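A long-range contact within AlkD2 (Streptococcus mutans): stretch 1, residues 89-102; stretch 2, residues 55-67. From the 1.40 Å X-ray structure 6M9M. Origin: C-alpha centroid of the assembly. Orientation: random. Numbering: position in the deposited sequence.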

# COMPACT_ATOMS: atom_id res chain seq x y z
N GLU A 89 -1.33 6.46 3.42
CA GLU A 89 -0.91 5.30 4.21
C GLU A 89 -2.00 4.25 4.27
O GLU A 89 -1.71 3.05 4.20
CB GLU A 89 -0.51 5.72 5.62
CG GLU A 89 0.73 6.60 5.69
CD GLU A 89 2.02 5.93 5.18
OE1 GLU A 89 2.08 4.68 5.05
OE2 GLU A 89 2.98 6.66 4.88
N VAL A 90 -3.26 4.66 4.38
CA VAL A 90 -4.35 3.68 4.38
C VAL A 90 -4.47 3.00 3.03
O VAL A 90 -4.77 1.81 2.96
CB VAL A 90 -5.67 4.31 4.86
CG1 VAL A 90 -6.79 3.28 4.82
CG2 VAL A 90 -5.50 4.82 6.28
N LEU A 91 -4.23 3.73 1.92
CA LEU A 91 -4.25 3.09 0.60
C LEU A 91 -3.27 1.92 0.53
O LEU A 91 -3.60 0.87 -0.03
CB LEU A 91 -3.96 4.11 -0.51
CG LEU A 91 -3.90 3.56 -1.93
CD1 LEU A 91 -5.20 2.90 -2.36
CD2 LEU A 91 -3.50 4.65 -2.91
N ALA A 92 -2.06 2.09 1.08
CA ALA A 92 -1.10 0.99 1.10
C ALA A 92 -1.65 -0.20 1.86
O ALA A 92 -1.48 -1.36 1.43
CB ALA A 92 0.21 1.49 1.71
N LYS A 93 -2.30 0.04 3.01
CA LYS A 93 -2.88 -1.04 3.80
C LYS A 93 -4.03 -1.71 3.05
O LYS A 93 -4.19 -2.93 3.12
CB LYS A 93 -3.39 -0.49 5.13
CG LYS A 93 -2.28 0.03 6.02
CD LYS A 93 -2.76 0.69 7.29
CE LYS A 93 -1.64 1.45 7.98
NZ LYS A 93 -0.58 0.53 8.46
N ALA A 94 -4.85 -0.91 2.36
CA ALA A 94 -5.96 -1.49 1.61
C ALA A 94 -5.46 -2.32 0.44
O ALA A 94 -6.08 -3.34 0.09
CB ALA A 94 -6.89 -0.38 1.12
N PHE A 95 -4.36 -1.92 -0.19
CA PHE A 95 -3.79 -2.75 -1.24
C PHE A 95 -3.27 -4.06 -0.67
O PHE A 95 -3.48 -5.13 -1.26
CB PHE A 95 -2.67 -1.99 -1.98
CG PHE A 95 -2.12 -2.79 -3.12
CD1 PHE A 95 -2.90 -2.99 -4.24
CD2 PHE A 95 -0.90 -3.42 -3.03
CE1 PHE A 95 -2.47 -3.79 -5.28
CE2 PHE A 95 -0.46 -4.22 -4.08
CZ PHE A 95 -1.25 -4.41 -5.20
N ASP A 96 -2.59 -4.02 0.48
CA ASP A 96 -2.17 -5.26 1.12
C ASP A 96 -3.36 -6.14 1.44
O ASP A 96 -3.29 -7.37 1.32
CB ASP A 96 -1.36 -4.94 2.38
CG ASP A 96 -0.66 -6.13 2.97
OD1 ASP A 96 -0.10 -6.93 2.21
OD2 ASP A 96 -0.64 -6.23 4.22
N GLU A 97 -4.48 -5.53 1.86
CA GLU A 97 -5.70 -6.28 2.15
C GLU A 97 -6.20 -7.01 0.91
O GLU A 97 -6.60 -8.18 0.99
CB GLU A 97 -6.76 -5.34 2.71
CG GLU A 97 -8.09 -5.99 3.06
CD GLU A 97 -8.01 -6.93 4.22
OE1 GLU A 97 -7.15 -6.70 5.09
OE2 GLU A 97 -8.84 -7.87 4.28
N PHE A 98 -6.23 -6.33 -0.23
CA PHE A 98 -6.60 -6.99 -1.47
C PHE A 98 -5.73 -8.23 -1.71
O PHE A 98 -6.22 -9.32 -2.01
CB PHE A 98 -6.46 -6.05 -2.68
CG PHE A 98 -6.53 -6.79 -3.98
CD1 PHE A 98 -7.73 -7.28 -4.43
CD2 PHE A 98 -5.39 -7.08 -4.71
CE1 PHE A 98 -7.82 -8.01 -5.59
CE2 PHE A 98 -5.47 -7.83 -5.86
CZ PHE A 98 -6.69 -8.29 -6.31
N CYS A 99 -4.40 -8.05 -1.59
CA CYS A 99 -3.48 -9.14 -1.89
C CYS A 99 -3.65 -10.30 -0.91
O CYS A 99 -3.59 -11.46 -1.31
CB CYS A 99 -2.04 -8.63 -1.86
SG CYS A 99 -1.61 -7.45 -3.15
N LYS A 100 -3.85 -9.99 0.37
CA LYS A 100 -4.07 -11.03 1.37
C LYS A 100 -5.33 -11.83 1.08
O LYS A 100 -5.34 -13.05 1.24
CB LYS A 100 -4.18 -10.35 2.75
CG LYS A 100 -4.47 -11.25 3.93
CD LYS A 100 -4.58 -10.42 5.21
CE LYS A 100 -4.83 -11.29 6.43
NZ LYS A 100 -4.86 -10.51 7.70
N LYS A 101 -6.40 -11.14 0.66
CA LYS A 101 -7.68 -11.82 0.45
C LYS A 101 -7.64 -12.72 -0.77
O LYS A 101 -8.13 -13.86 -0.72
CB LYS A 101 -8.80 -10.78 0.31
CG LYS A 101 -9.16 -10.07 1.61
CD LYS A 101 -10.64 -10.23 1.96
CE LYS A 101 -11.36 -8.89 1.97
NZ LYS A 101 -12.72 -9.00 2.59
N ILE A 102 -7.08 -12.24 -1.88
CA ILE A 102 -7.02 -13.09 -3.06
C ILE A 102 -5.92 -14.12 -2.94
O ILE A 102 -6.02 -15.21 -3.52
CB ILE A 102 -6.86 -12.24 -4.33
CG1 ILE A 102 -7.13 -13.11 -5.56
CG2 ILE A 102 -5.48 -11.65 -4.39
CD1 ILE A 102 -7.11 -12.33 -6.86
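Stretch 2, residues 55-67: RMYAVFLFGYLSK

Val90 forms the apolar centre of the contact between the two helices. Its CA-to-CB bond points toward stretch 2, and with chi1 in the t well its methyl CG1 lies over one face of the Phe60 ring, 3.5 Å from the ring centroid and only 4° off the normal, a CH-pi contact. The same Val90 CG1 packs against Val59 CG1 at 3.8 Å and lies 3.5 Å from the backbone Met56 O, while Val90 CG2 meets Met56 CG at 3.9 Å. The CA-to-CB bond of Phe60 points sideways to stretch 1, but chi1 of -77° (m) and chi2 of -63° bring the ring across to Val90.

Stretch 2 is helical from Arg55, continuing a helix that begins earlier in the chain, and turns to loop at its C-terminal end; stretch 1 is helical throughout. The two helices run in nearly the same direction, with a signed crossing angle of -15° and axes 7.8 Å apart at closest approach. Because they are so nearly parallel, contacts recur along their length: Val90 pairs with Met56, Leu91 with Val59, Ala94 with Gly63 and Phe98 with Ser66 in backbone register.

One turn beyond Val90, Ala94 and Gly63 bring the backbones closest, CA to CA 4.0 Å. Ala94 CB rests 3.7 Å from Gly63 CA and 3.4 Å from Val59 O, and touches Val59 CG1 at 3.9 Å. Gly63 has no side chain; a CB there would lie 3.0 Å from Ala94 CB, a clash, so the close fit depends on its absence. Val59 CG1 also reaches Leu91 CA at 3.8 Å, although the CA-to-CB bond of Leu91 points away from stretch 2.

Farther out, Lys93 starts toward stretch 2 and lays its CD 4.0 Å from Phe60 CE1 before its end leads away. Glu97 covers the next turn, with its CG 3.5 Å from Gly63 O and its carboxylate OE2 3.8 Å from Tyr64 CD1, at the edge of the Tyr64 ring. Phe98 CB approaches Ser66 OG at 3.2 Å. That hydroxyl, with Ser66 chi1 at 59° (p), turns back to donate a hydrogen bond to Gly63 O (OG to O 2.7 Å), where the backbone bond from Ser66 N to Gly63 O is weak at 3.4 Å.

The polar edge closes at Lys101, whose NZ donates a hydrogen bond to Tyr64 O at 2.9 Å, the only one between the stretches. In all, the contact buries 610 Å², counting both sides.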

# COMPACT_ATOMS: atom_id res chain seq x y z
N ARG A 55 -12.35 9.73 5.05
CA ARG A 55 -11.79 9.12 3.86
C ARG A 55 -10.90 7.93 4.20
O ARG A 55 -10.88 6.94 3.47
CB ARG A 55 -11.04 10.14 3.01
CG ARG A 55 -11.90 11.31 2.56
CD ARG A 55 -11.37 11.96 1.31
NE ARG A 55 -10.00 12.46 1.42
CZ ARG A 55 -9.68 13.63 1.97
NH1 ARG A 55 -10.61 14.40 2.51
NH2 ARG A 55 -8.41 14.02 2.00
N MET A 56 -10.16 8.00 5.32
CA MET A 56 -9.40 6.84 5.78
C MET A 56 -10.31 5.64 6.01
O MET A 56 -10.03 4.54 5.53
CB MET A 56 -8.63 7.18 7.06
CG MET A 56 -7.46 8.13 6.88
SD MET A 56 -6.77 8.75 8.44
CE MET A 56 -6.40 7.22 9.27
N TYR A 57 -11.39 5.85 6.75
CA TYR A 57 -12.42 4.82 6.95
C TYR A 57 -12.88 4.24 5.62
O TYR A 57 -12.98 3.02 5.44
CB TYR A 57 -13.57 5.45 7.75
CG TYR A 57 -14.87 4.70 7.71
CD1 TYR A 57 -15.79 4.96 6.72
CD2 TYR A 57 -15.18 3.74 8.66
CE1 TYR A 57 -17.00 4.29 6.67
CE2 TYR A 57 -16.40 3.06 8.62
CZ TYR A 57 -17.30 3.34 7.61
OH TYR A 57 -18.51 2.71 7.52
N ALA A 58 -13.18 5.12 4.65
CA ALA A 58 -13.67 4.68 3.35
C ALA A 58 -12.65 3.81 2.63
O ALA A 58 -13.03 2.85 1.95
CB ALA A 58 -14.02 5.89 2.49
N VAL A 59 -11.37 4.17 2.72
CA VAL A 59 -10.33 3.40 2.04
C VAL A 59 -10.13 2.04 2.69
O VAL A 59 -9.88 1.05 2.00
CB VAL A 59 -9.04 4.23 1.90
CG1 VAL A 59 -7.95 3.42 1.23
CG2 VAL A 59 -9.32 5.50 1.09
N PHE A 60 -10.26 1.96 4.02
CA PHE A 60 -10.30 0.63 4.64
C PHE A 60 -11.45 -0.19 4.07
O PHE A 60 -11.30 -1.38 3.77
CB PHE A 60 -10.38 0.70 6.17
CG PHE A 60 -9.07 1.03 6.86
CD1 PHE A 60 -7.99 0.17 6.76
CD2 PHE A 60 -8.93 2.18 7.63
CE1 PHE A 60 -6.79 0.47 7.39
CE2 PHE A 60 -7.74 2.47 8.27
CZ PHE A 60 -6.67 1.61 8.15
N LEU A 61 -12.64 0.41 3.93
CA LEU A 61 -13.76 -0.30 3.31
C LEU A 61 -13.43 -0.76 1.90
O LEU A 61 -13.71 -1.90 1.52
CB LEU A 61 -15.02 0.55 3.30
CG LEU A 61 -15.77 0.79 4.61
CD1 LEU A 61 -17.00 1.66 4.30
CD2 LEU A 61 -16.18 -0.52 5.24
N PHE A 62 -12.82 0.12 1.09
CA PHE A 62 -12.44 -0.29 -0.26
C PHE A 62 -11.55 -1.53 -0.21
O PHE A 62 -11.72 -2.46 -0.99
CB PHE A 62 -11.70 0.84 -1.00
CG PHE A 62 -12.54 2.04 -1.38
CD1 PHE A 62 -13.88 1.94 -1.76
CD2 PHE A 62 -11.95 3.30 -1.41
CE1 PHE A 62 -14.61 3.08 -2.14
CE2 PHE A 62 -12.67 4.42 -1.76
CZ PHE A 62 -14.00 4.32 -2.12
N GLY A 63 -10.56 -1.54 0.70
CA GLY A 63 -9.73 -2.72 0.86
C GLY A 63 -10.53 -3.99 1.11
O GLY A 63 -10.29 -5.03 0.49
N TYR A 64 -11.50 -3.92 2.03
CA TYR A 64 -12.31 -5.10 2.32
C TYR A 64 -13.18 -5.50 1.12
O TYR A 64 -13.52 -6.69 0.98
CB TYR A 64 -13.19 -4.86 3.55
CG TYR A 64 -12.42 -4.46 4.79
CD1 TYR A 64 -11.22 -5.07 5.12
CD2 TYR A 64 -12.86 -3.42 5.59
CE1 TYR A 64 -10.49 -4.65 6.23
CE2 TYR A 64 -12.17 -3.02 6.70
CZ TYR A 64 -10.99 -3.62 7.03
OH TYR A 64 -10.31 -3.17 8.14
N LEU A 65 -13.56 -4.54 0.29
CA LEU A 65 -14.45 -4.73 -0.85
C LEU A 65 -13.72 -5.00 -2.16
O LEU A 65 -14.38 -5.15 -3.21
CB LEU A 65 -15.28 -3.46 -1.04
CG LEU A 65 -16.30 -3.10 0.03
CD1 LEU A 65 -16.66 -1.63 -0.16
CD2 LEU A 65 -17.52 -4.01 -0.04
N SER A 66 -12.40 -5.09 -2.12
CA SER A 66 -11.58 -5.01 -3.32
C SER A 66 -11.61 -6.24 -4.21
O SER A 66 -11.00 -6.19 -5.29
CB SER A 66 -10.14 -4.66 -2.93
OG SER A 66 -9.59 -5.62 -2.06
N LYS A 67 -12.33 -7.31 -3.86
CA LYS A 67 -12.61 -8.36 -4.83
C LYS A 67 -13.38 -7.82 -6.03
O LYS A 67 -13.27 -8.33 -7.15
CB LYS A 67 -13.38 -9.50 -4.17
CG LYS A 67 -13.75 -10.67 -5.05
CD LYS A 67 -14.56 -11.66 -4.24
CE LYS A 67 -15.04 -12.84 -5.07
NZ LYS A 67 -15.86 -13.78 -4.25